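Local coordinates for protein Esterase/lipase (Uncultured bacterium, PDB 3K6K) that probably hydrolyses carboxylic ester bonds, as a bacterial homologue of hormone-sensitive lipase with an alpha/beta hydrolase fold, at residues 281-286 with 290-295; 272-277 with 297-302; 242-247 with 301-306; 84-89 with 132-137. All coordinates share one frame; numbering follows the deposited sequence.

Contact 1: residues 281-286 with 290-295; sequences HVFQMY and VNAADI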
loop_
_atom_site.group_PDB
_atom_site.type_symbol
_atom_site.label_atom_id
_atom_site.label_comp_id
_atom_site.label_asym_id
_atom_site.label_seq_id
_atom_site.Cartn_x
_atom_site.Cartn_y
_atom_site.Cartn_z
ATOM N N HIS A 281 -15.454 -6.737 1.834
ATOM C CA HIS A 281 -14.795 -7.568 0.865
ATOM C C HIS A 281 -15.253 -7.233 -0.540
ATOM O O HIS A 281 -16.455 -7.137 -0.775
ATOM C CB HIS A 281 -15.184 -8.994 1.178
ATOM C CG HIS A 281 -14.260 -10.011 0.606
ATOM N ND1 HIS A 281 -12.889 -9.883 0.664
ATOM C CD2 HIS A 281 -14.509 -11.183 -0.034
ATOM C CE1 HIS A 281 -12.336 -10.935 0.090
ATOM N NE2 HIS A 281 -13.292 -11.737 -0.339
ATOM N N VAL A 282 -14.310 -7.111 -1.468
ATOM C CA VAL A 282 -14.563 -6.773 -2.869
ATOM C C VAL A 282 -15.672 -5.696 -3.036
ATOM O O VAL A 282 -16.632 -5.853 -3.776
ATOM C CB VAL A 282 -14.824 -8.018 -3.793
ATOM C CG1 VAL A 282 -14.709 -7.571 -5.246
ATOM C CG2 VAL A 282 -13.800 -9.214 -3.544
ATOM N N PHE A 283 -15.488 -4.565 -2.386
ATOM C CA PHE A 283 -16.514 -3.540 -2.355
ATOM C C PHE A 283 -16.843 -2.954 -3.701
ATOM O O PHE A 283 -17.918 -2.322 -3.828
ATOM C CB PHE A 283 -16.124 -2.420 -1.381
ATOM C CG PHE A 283 -14.927 -1.574 -1.828
ATOM C CD1 PHE A 283 -15.129 -0.377 -2.502
ATOM C CD2 PHE A 283 -13.636 -1.948 -1.510
ATOM C CE1 PHE A 283 -14.050 0.395 -2.892
ATOM C CE2 PHE A 283 -12.561 -1.180 -1.855
ATOM C CZ PHE A 283 -12.755 -0.020 -2.580
ATOM N N GLN A 284 -15.946 -3.154 -4.684
ATOM C CA GLN A 284 -16.119 -2.616 -6.007
ATOM C C GLN A 284 -17.378 -3.223 -6.677
ATOM O O GLN A 284 -17.765 -2.766 -7.756
ATOM C CB GLN A 284 -14.834 -2.797 -6.911
ATOM C CG GLN A 284 -13.483 -2.213 -6.376
ATOM C CD GLN A 284 -12.864 -3.060 -5.202
ATOM O OE1 GLN A 284 -13.473 -4.052 -4.725
ATOM N NE2 GLN A 284 -11.675 -2.668 -4.755
ATOM N N MET A 285 -17.949 -4.280 -6.083
ATOM C CA MET A 285 -19.238 -4.803 -6.521
ATOM C C MET A 285 -20.448 -3.873 -6.244
ATOM O O MET A 285 -21.535 -4.027 -6.874
ATOM C CB MET A 285 -19.539 -6.201 -5.928
ATOM C CG MET A 285 -18.409 -7.176 -6.045
ATOM S SD MET A 285 -18.231 -8.197 -7.522
ATOM C CE MET A 285 -19.389 -9.526 -7.213
ATOM N N TYR A 286 -20.274 -2.924 -5.326
ATOM C CA TYR A 286 -21.413 -2.228 -4.760
ATOM C C TYR A 286 -21.513 -0.728 -5.100
ATOM O O TYR A 286 -22.103 0.049 -4.335
ATOM C CB TYR A 286 -21.488 -2.506 -3.249
ATOM C CG TYR A 286 -21.312 -4.019 -2.948
ATOM C CD1 TYR A 286 -20.219 -4.500 -2.230
ATOM C CD2 TYR A 286 -22.253 -4.949 -3.381
ATOM C CE1 TYR A 286 -20.062 -5.881 -1.995
ATOM C CE2 TYR A 286 -22.131 -6.306 -3.128
ATOM C CZ TYR A 286 -21.044 -6.777 -2.444
ATOM O OH TYR A 286 -20.915 -8.130 -2.265
ATOM N N VAL A 290 -22.457 1.995 -2.361
ATOM C CA VAL A 290 -21.486 2.878 -1.732
ATOM C C VAL A 290 -20.628 3.612 -2.773
ATOM O O VAL A 290 -20.268 3.066 -3.809
ATOM C CB VAL A 290 -20.650 2.157 -0.668
ATOM C CG1 VAL A 290 -21.499 1.823 0.514
ATOM C CG2 VAL A 290 -20.008 0.867 -1.249
ATOM N N ASN A 291 -20.314 4.853 -2.479
ATOM C CA ASN A 291 -19.575 5.737 -3.388
ATOM C C ASN A 291 -18.120 5.300 -3.625
ATOM O O ASN A 291 -17.648 5.357 -4.772
ATOM C CB ASN A 291 -19.620 7.165 -2.868
ATOM C CG ASN A 291 -19.021 8.162 -3.862
ATOM O OD1 ASN A 291 -18.072 8.898 -3.486
ATOM N ND2 ASN A 291 -19.543 8.186 -5.158
ATOM N N ALA A 292 -17.455 4.803 -2.581
ATOM C CA ALA A 292 -16.042 4.333 -2.701
ATOM C C ALA A 292 -15.746 3.261 -3.760
ATOM O O ALA A 292 -14.605 3.095 -4.233
ATOM C CB ALA A 292 -15.492 3.872 -1.301
ATOM N N ALA A 293 -16.769 2.507 -4.123
ATOM C CA ALA A 293 -16.641 1.540 -5.203
ATOM C C ALA A 293 -16.458 2.200 -6.550
ATOM O O ALA A 293 -15.622 1.758 -7.324
ATOM C CB ALA A 293 -17.822 0.542 -5.215
ATOM N N ASP A 294 -17.244 3.230 -6.858
ATOM C CA ASP A 294 -17.029 3.942 -8.126
ATOM C C ASP A 294 -15.655 4.551 -8.150
ATOM O O ASP A 294 -15.042 4.486 -9.176
ATOM C CB ASP A 294 -18.032 5.077 -8.416
ATOM C CG ASP A 294 -19.458 4.711 -8.089
ATOM O OD1 ASP A 294 -20.157 5.663 -7.591
ATOM O OD2 ASP A 294 -19.863 3.505 -8.319
ATOM N N ILE A 295 -15.188 5.112 -7.025
ATOM C CA ILE A 295 -13.878 5.753 -6.950
ATOM C C ILE A 295 -12.751 4.722 -7.128
ATOM O O ILE A 295 -11.754 4.984 -7.803
ATOM C CB ILE A 295 -13.667 6.527 -5.608
ATOM C CG1 ILE A 295 -14.849 7.432 -5.272
ATOM C CG2 ILE A 295 -12.397 7.436 -5.627
ATOM C CD1 ILE A 295 -14.707 8.104 -3.775
#
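Phe283 points its ring edge at the first turn of helix 291-305. Ala292 O lies in the plane of that edge, 3.1 Å from Phe283 CE1. Ala293 N sits at the same edge, 3.7 Å from Phe283 CD1. The ring reaches the helix because CG stands between the backbone N and the carbonyl carbon (chi1 68°). One ring face is covered by the amide of Gln284, whose CD sits over the middle of the ring at a height of 3.8 Å. The ring therefore meets an amide at a face and helix backbone at an edge. Ala293 uses its methyl group instead. Its CB presses on the short 3-10 turn 283-285, 3.2 Å from Phe283 O and 3.7 Å from Gln284 CA. The two segments are also tied by backbone: Val290 N donates to Tyr286 O at 2.8 Å, with an N-H...O angle of 157°. Beside this bond, Val290 CG2 touches Tyr286 CB at 4.2 Å. Trp276 of strand 271-276 meets the Phe283 ring as well. At the start of 281-286, His281 ND1 is hydrogen-bonded to Glu251, and the His281 side chain touches Ser157. This is consistent with the Ser-His-acid catalytic triad of alpha/beta hydrolases, with the histidine on the loop before the last helix.

Contact 2: residues 272-277 with 297-302; sequences ELKIWP and IKEICH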
loop_
_atom_site.group_PDB
_atom_site.type_symbol
_atom_site.label_atom_id
_atom_site.label_comp_id
_atom_site.label_asym_id
_atom_site.label_seq_id
_atom_site.Cartn_x
_atom_site.Cartn_y
_atom_site.Cartn_z
ATOM N N GLU A 272 1.675 -1.310 -5.018
ATOM C CA GLU A 272 0.913 -0.201 -4.480
ATOM C C GLU A 272 -0.372 -0.736 -3.920
ATOM O O GLU A 272 -1.119 -1.446 -4.595
ATOM C CB GLU A 272 0.614 0.802 -5.586
ATOM C CG GLU A 272 1.787 1.051 -6.492
ATOM C CD GLU A 272 1.443 2.009 -7.662
ATOM O OE1 GLU A 272 1.805 1.659 -8.822
ATOM O OE2 GLU A 272 0.800 3.083 -7.397
ATOM N N LEU A 273 -0.638 -0.401 -2.690
ATOM C CA LEU A 273 -1.727 -0.963 -1.975
ATOM C C LEU A 273 -2.506 0.197 -1.395
ATOM O O LEU A 273 -1.898 1.040 -0.724
ATOM C CB LEU A 273 -1.162 -1.780 -0.866
ATOM C CG LEU A 273 -1.936 -2.617 0.169
ATOM C CD1 LEU A 273 -1.674 -2.108 1.554
ATOM C CD2 LEU A 273 -3.409 -2.838 -0.118
ATOM N N LYS A 274 -3.828 0.236 -1.659
ATOM C CA LYS A 274 -4.714 1.136 -0.981
ATOM C C LYS A 274 -5.744 0.352 -0.140
ATOM O O LYS A 274 -6.338 -0.621 -0.583
ATOM C CB LYS A 274 -5.409 2.055 -1.991
ATOM C CG LYS A 274 -6.133 3.245 -1.377
ATOM C CD LYS A 274 -6.592 4.153 -2.517
ATOM C CE LYS A 274 -7.335 5.417 -2.060
ATOM N NZ LYS A 274 -7.414 6.242 -3.313
ATOM N N ILE A 275 -5.971 0.825 1.079
ATOM C CA ILE A 275 -6.948 0.224 1.946
ATOM C C ILE A 275 -8.083 1.191 2.171
ATOM O O ILE A 275 -7.824 2.340 2.579
ATOM C CB ILE A 275 -6.325 -0.091 3.279
ATOM C CG1 ILE A 275 -5.176 -1.105 3.091
ATOM C CG2 ILE A 275 -7.393 -0.653 4.182
ATOM C CD1 ILE A 275 -4.384 -1.298 4.380
ATOM N N TRP A 276 -9.316 0.727 1.993
ATOM C CA TRP A 276 -10.462 1.617 1.959
ATOM C C TRP A 276 -11.348 1.561 3.199
ATOM O O TRP A 276 -11.999 0.557 3.453
ATOM C CB TRP A 276 -11.318 1.420 0.692
ATOM C CG TRP A 276 -10.568 1.642 -0.614
ATOM C CD1 TRP A 276 -9.625 0.816 -1.160
ATOM C CD2 TRP A 276 -10.778 2.711 -1.592
ATOM N NE1 TRP A 276 -9.179 1.341 -2.374
ATOM C CE2 TRP A 276 -9.888 2.474 -2.668
ATOM C CE3 TRP A 276 -11.618 3.838 -1.644
ATOM C CZ2 TRP A 276 -9.799 3.314 -3.747
ATOM C CZ3 TRP A 276 -11.529 4.663 -2.720
ATOM C CH2 TRP A 276 -10.624 4.396 -3.777
ATOM N N PRO A 277 -11.417 2.692 3.937
ATOM C CA PRO A 277 -12.181 2.844 5.184
ATOM C C PRO A 277 -13.650 2.354 5.064
ATOM O O PRO A 277 -14.379 2.718 4.120
ATOM C CB PRO A 277 -12.148 4.368 5.456
ATOM C CG PRO A 277 -11.163 4.960 4.509
ATOM C CD PRO A 277 -10.713 3.920 3.530
ATOM N N ILE A 297 -12.790 1.780 -8.708
ATOM C CA ILE A 297 -12.847 1.463 -10.102
ATOM C C ILE A 297 -12.183 2.554 -10.960
ATOM O O ILE A 297 -11.408 2.265 -11.880
ATOM C CB ILE A 297 -14.310 1.074 -10.460
ATOM C CG1 ILE A 297 -14.574 -0.387 -9.893
ATOM C CG2 ILE A 297 -14.520 1.020 -11.920
ATOM C CD1 ILE A 297 -16.055 -0.746 -9.758
ATOM N N LYS A 298 -12.438 3.807 -10.628
ATOM C CA LYS A 298 -11.923 4.902 -11.395
ATOM C C LYS A 298 -10.404 4.863 -11.312
ATOM O O LYS A 298 -9.738 4.911 -12.352
ATOM C CB LYS A 298 -12.467 6.230 -10.857
ATOM C CG LYS A 298 -12.440 7.412 -11.876
ATOM C CD LYS A 298 -13.739 7.481 -12.800
ATOM C CE LYS A 298 -14.916 8.311 -12.222
ATOM N NZ LYS A 298 -15.784 7.588 -11.218
ATOM N N GLU A 299 -9.872 4.732 -10.092
ATOM C CA GLU A 299 -8.438 4.693 -9.885
ATOM C C GLU A 299 -7.742 3.485 -10.525
ATOM O O GLU A 299 -6.643 3.646 -11.101
ATOM C CB GLU A 299 -8.092 4.766 -8.401
ATOM C CG GLU A 299 -8.489 6.055 -7.797
ATOM C CD GLU A 299 -8.181 6.165 -6.319
ATOM O OE1 GLU A 299 -8.525 7.239 -5.780
ATOM O OE2 GLU A 299 -7.606 5.220 -5.708
ATOM N N ILE A 300 -8.380 2.305 -10.413
ATOM C CA ILE A 300 -7.863 1.073 -10.977
ATOM C C ILE A 300 -7.706 1.235 -12.462
ATOM O O ILE A 300 -6.702 0.784 -13.039
ATOM C CB ILE A 300 -8.786 -0.132 -10.743
ATOM C CG1 ILE A 300 -8.705 -0.665 -9.293
ATOM C CG2 ILE A 300 -8.418 -1.282 -11.697
ATOM C CD1 ILE A 300 -9.970 -1.361 -8.884
ATOM N N CYS A 301 -8.703 1.877 -13.076
ATOM C CA CYS A 301 -8.694 2.062 -14.522
ATOM C C CYS A 301 -7.610 3.055 -14.904
ATOM O O CYS A 301 -6.886 2.825 -15.860
ATOM C CB CYS A 301 -10.085 2.432 -15.084
ATOM S SG CYS A 301 -11.218 0.972 -15.079
ATOM N N HIS A 302 -7.482 4.131 -14.152
ATOM C CA HIS A 302 -6.407 5.054 -14.404
ATOM C C HIS A 302 -5.061 4.278 -14.362
ATOM O O HIS A 302 -4.186 4.431 -15.246
ATOM C CB HIS A 302 -6.436 6.188 -13.373
ATOM C CG HIS A 302 -5.630 7.389 -13.769
ATOM N ND1 HIS A 302 -6.133 8.390 -14.584
ATOM C CD2 HIS A 302 -4.360 7.762 -13.458
ATOM C CE1 HIS A 302 -5.210 9.326 -14.756
ATOM N NE2 HIS A 302 -4.123 8.966 -14.093
#
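The indole of Trp276 meets the carboxylate of Glu299 obliquely, with Glu299 OE2 3.5 Å from Trp276 CZ2. The ring and carboxylate planes are 42° apart. Lys274 CE covers one face of the indole at a height of 3.7 Å, nearer the ring's border than its middle. The main bond is the salt bridge from Lys274 NZ to Glu299 OE2, 2.6 Å long, which uses the syn lone pair of that oxygen. Lys274 NZ also lies 2.9 Å from Glu299 OE1, so the ammonium faces both oxygens. The lysine chain is fully extended, with CG anti to the backbone N (chi1 -167°). It runs out from the strand and crosses the glutamate at about a right angle. The backbones stay well apart: Lys274 CA and Glu299 CA are 10.3 Å from each other. His246 of strand 243-248 also packs against Trp276. Strand 271-276 is an outermost strand of the sheet within the chain. It runs parallel to strand 243-248 and antiparallel to a strand of the second subunit, so the sheet continues across the interface. Helix 291-305 covers it here.

Contact 3: residues 242-247 with 301-306; sequences EMLIHV and CHWISA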
loop_
_atom_site.group_PDB
_atom_site.type_symbol
_atom_site.label_atom_id
_atom_site.label_comp_id
_atom_site.label_asym_id
_atom_site.label_seq_id
_atom_site.Cartn_x
_atom_site.Cartn_y
_atom_site.Cartn_z
ATOM N N GLU A 242 4.361 -5.245 -12.066
ATOM C CA GLU A 242 3.816 -4.345 -11.036
ATOM C C GLU A 242 2.403 -4.661 -10.547
ATOM O O GLU A 242 1.523 -5.005 -11.325
ATOM C CB GLU A 242 3.984 -2.898 -11.373
ATOM C CG GLU A 242 3.693 -2.544 -12.776
ATOM C CD GLU A 242 4.336 -1.198 -13.169
ATOM O OE1 GLU A 242 4.363 -0.265 -12.338
ATOM O OE2 GLU A 242 4.768 -1.062 -14.325
ATOM N N MET A 243 2.209 -4.514 -9.240
ATOM C CA MET A 243 0.988 -4.905 -8.593
ATOM C C MET A 243 0.260 -3.677 -8.042
ATOM O O MET A 243 0.894 -2.781 -7.460
ATOM C CB MET A 243 1.329 -5.840 -7.454
ATOM C CG MET A 243 1.800 -7.236 -7.857
ATOM S SD MET A 243 2.111 -8.129 -6.308
ATOM C CE MET A 243 2.528 -9.815 -6.782
ATOM N N LEU A 244 -1.060 -3.624 -8.279
ATOM C CA LEU A 244 -1.951 -2.693 -7.606
ATOM C C LEU A 244 -2.905 -3.607 -6.848
ATOM O O LEU A 244 -3.510 -4.496 -7.442
ATOM C CB LEU A 244 -2.681 -1.810 -8.609
ATOM C CG LEU A 244 -3.676 -0.775 -8.003
ATOM C CD1 LEU A 244 -2.965 0.475 -7.298
ATOM C CD2 LEU A 244 -4.709 -0.342 -9.048
ATOM N N ILE A 245 -2.938 -3.468 -5.519
ATOM C CA ILE A 245 -3.882 -4.150 -4.628
ATOM C C ILE A 245 -4.889 -3.117 -4.031
ATOM O O ILE A 245 -4.513 -2.042 -3.524
ATOM C CB ILE A 245 -3.132 -4.936 -3.478
ATOM C CG1 ILE A 245 -2.057 -5.860 -4.038
ATOM C CG2 ILE A 245 -4.115 -5.793 -2.664
ATOM C CD1 ILE A 245 -1.134 -6.289 -3.058
ATOM N N HIS A 246 -6.178 -3.381 -4.152
ATOM C CA HIS A 246 -7.147 -2.629 -3.353
ATOM C C HIS A 246 -7.791 -3.523 -2.319
ATOM O O HIS A 246 -7.889 -4.738 -2.547
ATOM C CB HIS A 246 -8.198 -2.009 -4.228
ATOM C CG HIS A 246 -7.718 -0.785 -4.906
ATOM N ND1 HIS A 246 -8.564 0.114 -5.516
ATOM C CD2 HIS A 246 -6.473 -0.264 -4.998
ATOM C CE1 HIS A 246 -7.848 1.105 -6.012
ATOM N NE2 HIS A 246 -6.579 0.918 -5.680
ATOM N N VAL A 247 -8.239 -2.966 -1.196
ATOM C CA VAL A 247 -8.915 -3.810 -0.211
ATOM C C VAL A 247 -9.661 -2.887 0.757
ATOM O O VAL A 247 -9.371 -1.672 0.814
ATOM C CB VAL A 247 -7.836 -4.737 0.512
ATOM C CG1 VAL A 247 -6.750 -3.876 1.267
ATOM C CG2 VAL A 247 -8.453 -5.792 1.409
ATOM N N CYS A 301 -8.703 1.877 -13.076
ATOM C CA CYS A 301 -8.694 2.062 -14.522
ATOM C C CYS A 301 -7.610 3.055 -14.904
ATOM O O CYS A 301 -6.886 2.825 -15.860
ATOM C CB CYS A 301 -10.085 2.432 -15.084
ATOM S SG CYS A 301 -11.218 0.972 -15.079
ATOM N N HIS A 302 -7.482 4.131 -14.152
ATOM C CA HIS A 302 -6.407 5.054 -14.404
ATOM C C HIS A 302 -5.061 4.278 -14.362
ATOM O O HIS A 302 -4.186 4.431 -15.246
ATOM C CB HIS A 302 -6.436 6.188 -13.373
ATOM C CG HIS A 302 -5.630 7.389 -13.769
ATOM N ND1 HIS A 302 -6.133 8.390 -14.584
ATOM C CD2 HIS A 302 -4.360 7.762 -13.458
ATOM C CE1 HIS A 302 -5.210 9.326 -14.756
ATOM N NE2 HIS A 302 -4.123 8.966 -14.093
ATOM N N TRP A 303 -4.899 3.442 -13.342
ATOM C CA TRP A 303 -3.703 2.669 -13.204
ATOM C C TRP A 303 -3.538 1.822 -14.436
ATOM O O TRP A 303 -2.459 1.788 -15.043
ATOM C CB TRP A 303 -3.797 1.774 -12.011
ATOM C CG TRP A 303 -2.491 1.192 -11.586
ATOM C CD1 TRP A 303 -1.537 1.771 -10.725
ATOM C CD2 TRP A 303 -1.996 -0.107 -11.898
ATOM N NE1 TRP A 303 -0.481 0.896 -10.553
ATOM C CE2 TRP A 303 -0.745 -0.257 -11.252
ATOM C CE3 TRP A 303 -2.483 -1.157 -12.649
ATOM C CZ2 TRP A 303 0.003 -1.452 -11.337
ATOM C CZ3 TRP A 303 -1.737 -2.301 -12.754
ATOM C CH2 TRP A 303 -0.506 -2.451 -12.093
ATOM N N ILE A 304 -4.596 1.124 -14.797
ATOM C CA ILE A 304 -4.464 0.199 -15.863
ATOM C C ILE A 304 -4.074 0.960 -17.100
ATOM O O ILE A 304 -3.072 0.667 -17.728
ATOM C CB ILE A 304 -5.732 -0.646 -16.114
ATOM C CG1 ILE A 304 -5.824 -1.770 -15.087
ATOM C CG2 ILE A 304 -5.696 -1.274 -17.537
ATOM C CD1 ILE A 304 -7.184 -2.435 -15.055
ATOM N N SER A 305 -4.855 1.981 -17.426
ATOM C CA SER A 305 -4.742 2.575 -18.737
ATOM C C SER A 305 -3.507 3.467 -18.844
ATOM O O SER A 305 -3.297 4.091 -19.888
ATOM C CB SER A 305 -6.060 3.293 -19.120
ATOM O OG SER A 305 -5.910 4.678 -18.939
ATOM N N ALA A 306 -2.691 3.512 -17.791
ATOM C CA ALA A 306 -1.423 4.231 -17.821
ATOM C C ALA A 306 -0.177 3.310 -17.777
ATOM O O ALA A 306 0.949 3.797 -17.687
ATOM C CB ALA A 306 -1.369 5.243 -16.721
#
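Leu244 covers one face of the Trp303 indole, and this is the tight part of the contact. Leu244 CB is over the six-membered ring, 3.7 Å from its centroid and 15° off the ring normal, a CH-pi contact. The two branches cover the pyrrole end: Leu244 CD2 is 3.7 Å from Trp303 CG, and Leu244 CD1 is 3.9 Å from Trp303 CD1. The leucine and the indole reach out from their backbones in opposing directions and overlap side by side. The backbone closes in too: Glu242 O approaches the indole edge in plane, 3.4 Å from Trp303 CH2. Trp303 CG is anti to the backbone N (chi1 -165°), which sends the indole from the helix toward the strand. In this way the C-terminal helix 291-305 packs on the central sheet of the alpha/beta hydrolase fold. Val182 of strand 180-184 adds to the packing round Trp303. The looser side is the side chain of Glu242, a partly exposed residue. Glu242 CG is 4.1 Å from Trp303 CZ2, and the carboxylate plane stands 87° from the ring plane. Glu242 OE1 forms a salt bridge with Arg307, which also makes a cation-pi contact with Trp303. Trp303 NE1 is hydrogen-bonded to Glu272 OE1 on the neighbouring strand.

Contact 4: residues 84-89 with 132-137; sequences LYFHGG and DDCVAA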
loop_
_atom_site.group_PDB
_atom_site.type_symbol
_atom_site.label_atom_id
_atom_site.label_comp_id
_atom_site.label_asym_id
_atom_site.label_seq_id
_atom_site.Cartn_x
_atom_site.Cartn_y
_atom_site.Cartn_z
ATOM N N LEU A 84 -7.286 -9.609 -18.661
ATOM C CA LEU A 84 -7.677 -10.954 -18.500
ATOM C C LEU A 84 -8.140 -11.060 -17.044
ATOM O O LEU A 84 -7.312 -10.918 -16.158
ATOM C CB LEU A 84 -6.468 -11.860 -18.737
ATOM C CG LEU A 84 -6.684 -13.357 -18.484
ATOM C CD1 LEU A 84 -7.988 -13.804 -19.231
ATOM C CD2 LEU A 84 -5.468 -14.203 -18.920
ATOM N N TYR A 85 -9.445 -11.303 -16.828
ATOM C CA TYR A 85 -10.071 -11.247 -15.494
ATOM C C TYR A 85 -10.412 -12.627 -14.855
ATOM O O TYR A 85 -11.050 -13.468 -15.493
ATOM C CB TYR A 85 -11.316 -10.324 -15.484
ATOM C CG TYR A 85 -11.741 -9.965 -14.074
ATOM C CD1 TYR A 85 -12.554 -10.824 -13.329
ATOM C CD2 TYR A 85 -11.296 -8.765 -13.468
ATOM C CE1 TYR A 85 -12.889 -10.506 -11.996
ATOM C CE2 TYR A 85 -11.621 -8.437 -12.172
ATOM C CZ TYR A 85 -12.422 -9.309 -11.428
ATOM O OH TYR A 85 -12.741 -8.999 -10.121
ATOM N N PHE A 86 -10.062 -12.815 -13.585
ATOM C CA PHE A 86 -10.490 -14.002 -12.875
ATOM C C PHE A 86 -11.435 -13.652 -11.706
ATOM O O PHE A 86 -11.071 -12.896 -10.838
ATOM C CB PHE A 86 -9.289 -14.819 -12.347
ATOM C CG PHE A 86 -8.181 -14.981 -13.319
ATOM C CD1 PHE A 86 -8.401 -15.558 -14.567
ATOM C CD2 PHE A 86 -6.887 -14.576 -12.990
ATOM C CE1 PHE A 86 -7.354 -15.720 -15.466
ATOM C CE2 PHE A 86 -5.814 -14.731 -13.893
ATOM C CZ PHE A 86 -6.045 -15.298 -15.125
ATOM N N HIS A 87 -12.636 -14.222 -11.671
ATOM C CA HIS A 87 -13.641 -13.874 -10.671
ATOM C C HIS A 87 -13.329 -14.544 -9.327
ATOM O O HIS A 87 -12.553 -15.458 -9.256
ATOM C CB HIS A 87 -15.043 -14.307 -11.169
ATOM C CG HIS A 87 -15.229 -15.787 -11.178
ATOM N ND1 HIS A 87 -15.025 -16.564 -12.302
ATOM C CD2 HIS A 87 -15.492 -16.646 -10.171
ATOM C CE1 HIS A 87 -15.249 -17.832 -11.995
ATOM N NE2 HIS A 87 -15.519 -17.904 -10.708
ATOM N N GLY A 88 -13.927 -14.057 -8.261
ATOM C CA GLY A 88 -13.725 -14.652 -6.974
ATOM C C GLY A 88 -14.913 -15.502 -6.631
ATOM O O GLY A 88 -15.838 -15.689 -7.487
ATOM N N GLY A 89 -14.863 -16.034 -5.397
ATOM C CA GLY A 89 -15.866 -16.955 -4.878
ATOM C C GLY A 89 -15.241 -18.175 -4.202
ATOM O O GLY A 89 -15.800 -19.287 -4.221
ATOM N N ASP A 132 -4.319 -24.084 -14.149
ATOM C CA ASP A 132 -3.856 -24.430 -15.511
ATOM C C ASP A 132 -4.702 -23.738 -16.558
ATOM O O ASP A 132 -4.199 -23.342 -17.605
ATOM C CB ASP A 132 -3.836 -25.918 -15.792
ATOM C CG ASP A 132 -3.022 -26.697 -14.796
ATOM O OD1 ASP A 132 -3.450 -27.840 -14.548
ATOM O OD2 ASP A 132 -1.984 -26.184 -14.274
ATOM N N ASP A 133 -5.982 -23.558 -16.229
ATOM C CA ASP A 133 -6.934 -22.865 -17.046
ATOM C C ASP A 133 -6.507 -21.379 -17.274
ATOM O O ASP A 133 -6.463 -20.851 -18.445
ATOM C CB ASP A 133 -8.272 -22.931 -16.289
ATOM C CG ASP A 133 -9.075 -24.242 -16.535
ATOM O OD1 ASP A 133 -8.587 -25.156 -17.256
ATOM O OD2 ASP A 133 -10.234 -24.340 -16.011
ATOM N N CYS A 134 -6.167 -20.709 -16.156
ATOM C CA CYS A 134 -5.688 -19.290 -16.188
ATOM C C CYS A 134 -4.459 -19.133 -17.082
ATOM O O CYS A 134 -4.430 -18.275 -17.987
ATOM C CB CYS A 134 -5.447 -18.750 -14.773
ATOM S SG CYS A 134 -6.979 -18.542 -13.809
ATOM N N VAL A 135 -3.490 -20.024 -16.894
ATOM C CA VAL A 135 -2.267 -20.078 -17.739
ATOM C C VAL A 135 -2.583 -20.347 -19.178
ATOM O O VAL A 135 -2.080 -19.675 -20.107
ATOM C CB VAL A 135 -1.303 -21.189 -17.278
ATOM C CG1 VAL A 135 -0.018 -21.123 -18.046
ATOM C CG2 VAL A 135 -1.042 -21.062 -15.804
ATOM N N ALA A 136 -3.430 -21.329 -19.398
ATOM C CA ALA A 136 -3.797 -21.667 -20.765
ATOM C C ALA A 136 -4.438 -20.457 -21.409
ATOM O O ALA A 136 -4.105 -20.124 -22.538
ATOM C CB ALA A 136 -4.696 -22.849 -20.790
ATOM N N ALA A 137 -5.298 -19.745 -20.665
ATOM C CA ALA A 137 -5.987 -18.576 -21.235
ATOM C C ALA A 137 -4.994 -17.456 -21.592
ATOM O O ALA A 137 -5.046 -16.857 -22.675
ATOM C CB ALA A 137 -7.042 -18.082 -20.259
#
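Strand 84-86 and helix segment 132-137 run almost antiparallel, at 169°, with their axes 10.3 Å apart at closest approach. This is helix-on-sheet packing in the core of the alpha/beta hydrolase fold, where helix 129-145 covers an inner strand of the central sheet. Phe86 and Leu84 both point from the strand toward the helix. Phe86 makes the closer contact. One face of its ring receives the side chain of Cys134, a sulfur-aromatic contact. Chi1 of -44° sends the Phe86 ring toward the helix, and chi2 of -57° sets the turn of its face. Cys134 CB joins the sulfur over the far end of the ring, 3.5 Å from Phe86 CZ. Leu84 packs more loosely one helical turn further on. Its CD2 methyl is 4.4 Å from Ala137 CB and 4.3 Å from Cys134 O. All four residues are buried. Leu117 of strand 113-117 touches Phe86, Cys134 and Ala137. Ser166 of helix 158-172 touches both Phe86 and Cys134 as well. The Phe86 side chain also touches the probable nucleophile elbow (GxSxG), which would carry Ser157. Cys134 SG stands 3.3 Å above the plane of the Phe86 ring, displaced to the CD1-CE1 side, and its distance to the ring centroid is 3.4 Å.

Overall arrangement
Contacts 1, 2 and 3 all use helix 291-305, taking its start, middle and end in turn. Contact 4 closes before the others open. Contact 3 opens next, then contact 2, and contact 1 is the innermost pair. Contacts 2 and 3 have centres about 7 Å apart and reach neighbouring strands, 271-276 and 243-248, of one sheet; they share Cys301 and His302. Contact 1 lies about 10 Å from contact 2, centre to centre, and touches it where Gln284 O meets Ile297 CD1. Contact 4 reaches the same sheet from helix 129-145, across the chain's centre from contacts 1 and 2. The last helix is thus fixed to the sheet beside the loop with the probable catalytic histidine.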